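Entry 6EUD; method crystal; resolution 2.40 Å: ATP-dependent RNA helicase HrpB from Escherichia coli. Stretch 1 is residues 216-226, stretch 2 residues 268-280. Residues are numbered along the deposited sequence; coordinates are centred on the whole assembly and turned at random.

Stretch 1 216-226: GSLLLFLPGVG
Stretch 2 268-280: MRKVVLATNIAET

How does the contact begin at G216? This glycine has phi/psi 118/176, where a CB would jam against the preceding carbonyl. Its O accepts two hydrogen bonds from the edge of the R269 guanidinium, from NH2 at 2.8 Å and NE at 2.9 Å; R269 has chi1 to chi3 p, t, m. Next, S217 (chi1 m) offers OG to K270 N at 3.0 Å, nearly linear, so a side chain takes the first rung of the ladder.

What holds the strands together from L218 onward? Both backbones are extended and run parallel, their axes 14° apart and 4.7 Å at closest approach, with L218 opposite V271, L219 opposite V272, L220 opposite L273 and F221 opposite A274. Stretch 1 bonds through alternate residues: L218 N to K270 O (2.9 Å), V272 N to L218 O (2.8 Å), L220 N to V272 O (2.7 Å), A274 N to L220 O (2.9 Å) and L222 N to A274 O (2.8 Å).

Which side chains meet on each face? L218 (t, t) and L220 (t, p) share one face with V271 (t) and L273 (m, p); L218 CD2 lies 4.0 Å from V271 CG1, and L220 CD2 4.0 Å from L273 CD2. On the other, L219 (t, p) brings CD1 to 3.7 Å from V272 CG1 and 4.1 Å from A274 CB. F221 (chi1 m, chi2 101°) reaches further along, its CE2 3.6 Å from A278 CB, while E279 N and T275 O lie at its ring edge.

How does the pairing finish? L222 (m, t) turns its O to T275 CA, a CA-H...O contact of 3.5 Å. One water donates to L222 O and accepts a weak bond from N276 N, both 3.0 Å, bridging the two stretches where they part. Beyond P223, G224 sits at the N-cap position of a helix, its CA 3.9 Å from T275 CG2.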

# COMPACT_ATOMS: atom_id res chain seq x y z
N GLY A 216 -21.78 -25.63 -27.78
CA GLY A 216 -22.36 -24.73 -26.79
C GLY A 216 -21.98 -23.27 -26.91
O GLY A 216 -21.17 -22.90 -27.76
N SER A 217 -22.58 -22.44 -26.07
CA SER A 217 -22.22 -21.04 -26.02
C SER A 217 -21.06 -20.87 -25.06
O SER A 217 -20.85 -21.70 -24.16
CB SER A 217 -23.39 -20.15 -25.60
OG SER A 217 -24.32 -20.04 -26.67
N LEU A 218 -20.33 -19.78 -25.26
CA LEU A 218 -19.02 -19.62 -24.69
C LEU A 218 -18.89 -18.27 -24.01
O LEU A 218 -19.28 -17.25 -24.59
CB LEU A 218 -17.96 -19.78 -25.78
CG LEU A 218 -16.46 -19.82 -25.43
CD1 LEU A 218 -15.67 -20.58 -26.52
CD2 LEU A 218 -15.95 -18.40 -25.29
N LEU A 219 -18.33 -18.27 -22.80
CA LEU A 219 -18.07 -17.05 -22.04
C LEU A 219 -16.56 -16.80 -21.96
O LEU A 219 -15.79 -17.63 -21.44
CB LEU A 219 -18.67 -17.14 -20.63
CG LEU A 219 -18.42 -15.95 -19.67
CD1 LEU A 219 -18.97 -14.60 -20.21
CD2 LEU A 219 -19.03 -16.27 -18.31
N LEU A 220 -16.15 -15.66 -22.48
CA LEU A 220 -14.74 -15.30 -22.56
C LEU A 220 -14.42 -14.16 -21.60
O LEU A 220 -14.96 -13.07 -21.75
CB LEU A 220 -14.40 -14.91 -24.00
CG LEU A 220 -13.05 -14.26 -24.31
CD1 LEU A 220 -11.89 -15.14 -23.84
CD2 LEU A 220 -12.96 -13.97 -25.82
N PHE A 221 -13.56 -14.42 -20.61
CA PHE A 221 -13.16 -13.39 -19.65
C PHE A 221 -11.93 -12.65 -20.15
O PHE A 221 -10.95 -13.29 -20.49
CB PHE A 221 -12.87 -13.99 -18.26
CG PHE A 221 -14.12 -14.49 -17.54
CD1 PHE A 221 -14.44 -15.85 -17.50
CD2 PHE A 221 -14.97 -13.59 -16.89
CE1 PHE A 221 -15.58 -16.32 -16.82
CE2 PHE A 221 -16.12 -14.04 -16.21
CZ PHE A 221 -16.42 -15.41 -16.17
N LEU A 222 -12.01 -11.32 -20.19
CA LEU A 222 -10.91 -10.46 -20.64
C LEU A 222 -10.64 -9.36 -19.60
O LEU A 222 -11.48 -9.12 -18.73
CB LEU A 222 -11.25 -9.87 -22.01
CG LEU A 222 -11.28 -10.98 -23.05
CD1 LEU A 222 -11.79 -10.51 -24.41
CD2 LEU A 222 -9.86 -11.56 -23.16
N PRO A 223 -9.47 -8.69 -19.67
CA PRO A 223 -9.14 -7.70 -18.63
C PRO A 223 -9.98 -6.41 -18.68
O PRO A 223 -10.29 -5.86 -17.62
CB PRO A 223 -7.67 -7.37 -18.90
CG PRO A 223 -7.15 -8.51 -19.77
CD PRO A 223 -8.33 -8.92 -20.59
N GLY A 224 -10.32 -5.93 -19.87
CA GLY A 224 -11.09 -4.72 -19.98
C GLY A 224 -11.72 -4.47 -21.34
O GLY A 224 -11.55 -5.27 -22.27
N VAL A 225 -12.41 -3.34 -21.45
CA VAL A 225 -13.15 -2.98 -22.65
C VAL A 225 -12.31 -2.96 -23.91
O VAL A 225 -12.70 -3.50 -24.96
CB VAL A 225 -13.81 -1.61 -22.47
CG1 VAL A 225 -14.56 -1.19 -23.76
CG2 VAL A 225 -14.77 -1.66 -21.29
N GLY A 226 -11.14 -2.36 -23.83
CA GLY A 226 -10.24 -2.36 -24.98
C GLY A 226 -9.94 -3.75 -25.49
O GLY A 226 -9.98 -3.97 -26.70
N MET A 268 -28.41 -20.82 -33.26
CA MET A 268 -27.12 -20.15 -33.13
C MET A 268 -26.50 -20.30 -31.74
O MET A 268 -27.15 -20.75 -30.80
CB MET A 268 -27.28 -18.68 -33.49
CG MET A 268 -27.71 -18.45 -34.95
SD MET A 268 -27.57 -16.72 -35.38
CE MET A 268 -28.52 -15.98 -34.06
N ARG A 269 -25.23 -19.96 -31.64
CA ARG A 269 -24.50 -19.99 -30.39
C ARG A 269 -23.87 -18.63 -30.18
O ARG A 269 -23.62 -17.92 -31.15
CB ARG A 269 -23.42 -21.09 -30.42
CG ARG A 269 -22.37 -20.89 -31.52
CD ARG A 269 -21.63 -22.17 -31.85
NE ARG A 269 -21.01 -22.77 -30.67
CZ ARG A 269 -19.98 -23.60 -30.73
NH1 ARG A 269 -19.46 -23.92 -31.90
NH2 ARG A 269 -19.46 -24.11 -29.61
N LYS A 270 -23.61 -18.25 -28.94
CA LYS A 270 -23.01 -16.95 -28.67
C LYS A 270 -21.66 -17.02 -27.97
O LYS A 270 -21.40 -17.92 -27.16
CB LYS A 270 -23.97 -16.09 -27.84
CG LYS A 270 -24.19 -16.61 -26.44
CD LYS A 270 -25.15 -15.75 -25.61
CE LYS A 270 -25.26 -16.34 -24.21
NZ LYS A 270 -26.17 -15.60 -23.33
N VAL A 271 -20.80 -16.06 -28.30
CA VAL A 271 -19.60 -15.81 -27.53
C VAL A 271 -19.79 -14.52 -26.75
O VAL A 271 -19.95 -13.46 -27.34
CB VAL A 271 -18.36 -15.69 -28.42
CG1 VAL A 271 -17.13 -15.32 -27.56
CG2 VAL A 271 -18.13 -16.99 -29.19
N VAL A 272 -19.78 -14.62 -25.43
CA VAL A 272 -19.91 -13.44 -24.60
C VAL A 272 -18.53 -13.02 -24.15
O VAL A 272 -17.81 -13.79 -23.51
CB VAL A 272 -20.83 -13.68 -23.39
CG1 VAL A 272 -20.91 -12.45 -22.54
CG2 VAL A 272 -22.21 -14.05 -23.86
N LEU A 273 -18.15 -11.81 -24.53
CA LEU A 273 -16.86 -11.26 -24.16
C LEU A 273 -17.09 -10.31 -22.99
O LEU A 273 -17.73 -9.28 -23.13
CB LEU A 273 -16.21 -10.54 -25.36
CG LEU A 273 -16.07 -11.26 -26.71
CD1 LEU A 273 -17.31 -11.08 -27.61
CD2 LEU A 273 -14.80 -10.83 -27.45
N ALA A 274 -16.56 -10.66 -21.82
CA ALA A 274 -16.88 -9.92 -20.61
C ALA A 274 -15.65 -9.67 -19.76
O ALA A 274 -14.62 -10.35 -19.92
CB ALA A 274 -17.94 -10.67 -19.80
N THR A 275 -15.75 -8.69 -18.87
CA THR A 275 -14.80 -8.49 -17.79
C THR A 275 -15.22 -9.33 -16.60
O THR A 275 -16.28 -9.97 -16.65
CB THR A 275 -14.74 -7.03 -17.36
OG1 THR A 275 -16.03 -6.65 -16.88
CG2 THR A 275 -14.37 -6.15 -18.54
N ASN A 276 -14.46 -9.31 -15.50
CA ASN A 276 -14.79 -10.18 -14.37
C ASN A 276 -16.08 -9.82 -13.62
O ASN A 276 -16.40 -10.43 -12.60
CB ASN A 276 -13.62 -10.27 -13.38
CG ASN A 276 -13.18 -8.93 -12.85
OD1 ASN A 276 -13.81 -7.89 -13.12
ND2 ASN A 276 -12.09 -8.93 -12.10
N ILE A 277 -16.84 -8.87 -14.13
CA ILE A 277 -18.18 -8.65 -13.60
C ILE A 277 -19.05 -9.89 -13.86
O ILE A 277 -20.07 -10.09 -13.20
CB ILE A 277 -18.85 -7.42 -14.20
CG1 ILE A 277 -19.31 -7.72 -15.63
CG2 ILE A 277 -17.88 -6.25 -14.19
CD1 ILE A 277 -20.30 -6.71 -16.16
N ALA A 278 -18.64 -10.72 -14.81
CA ALA A 278 -19.39 -11.94 -15.11
C ALA A 278 -18.96 -13.09 -14.19
O ALA A 278 -19.56 -14.16 -14.20
CB ALA A 278 -19.22 -12.32 -16.57
N GLU A 279 -17.93 -12.84 -13.39
CA GLU A 279 -17.35 -13.87 -12.55
C GLU A 279 -18.27 -14.28 -11.39
O GLU A 279 -18.37 -15.46 -11.06
CB GLU A 279 -16.00 -13.41 -12.00
CG GLU A 279 -15.18 -14.50 -11.31
CD GLU A 279 -13.88 -13.97 -10.71
OE1 GLU A 279 -13.03 -13.44 -11.47
OE2 GLU A 279 -13.72 -14.09 -9.47
N THR A 280 -18.94 -13.31 -10.78
CA THR A 280 -19.79 -13.58 -9.61
C THR A 280 -21.05 -12.73 -9.60
O THR A 280 -22.10 -13.21 -9.18
CB THR A 280 -19.04 -13.34 -8.26
OG1 THR A 280 -18.70 -11.95 -8.14
CG2 THR A 280 -17.78 -14.19 -8.14
O HOH W 1 -11.52 -9.51 -15.76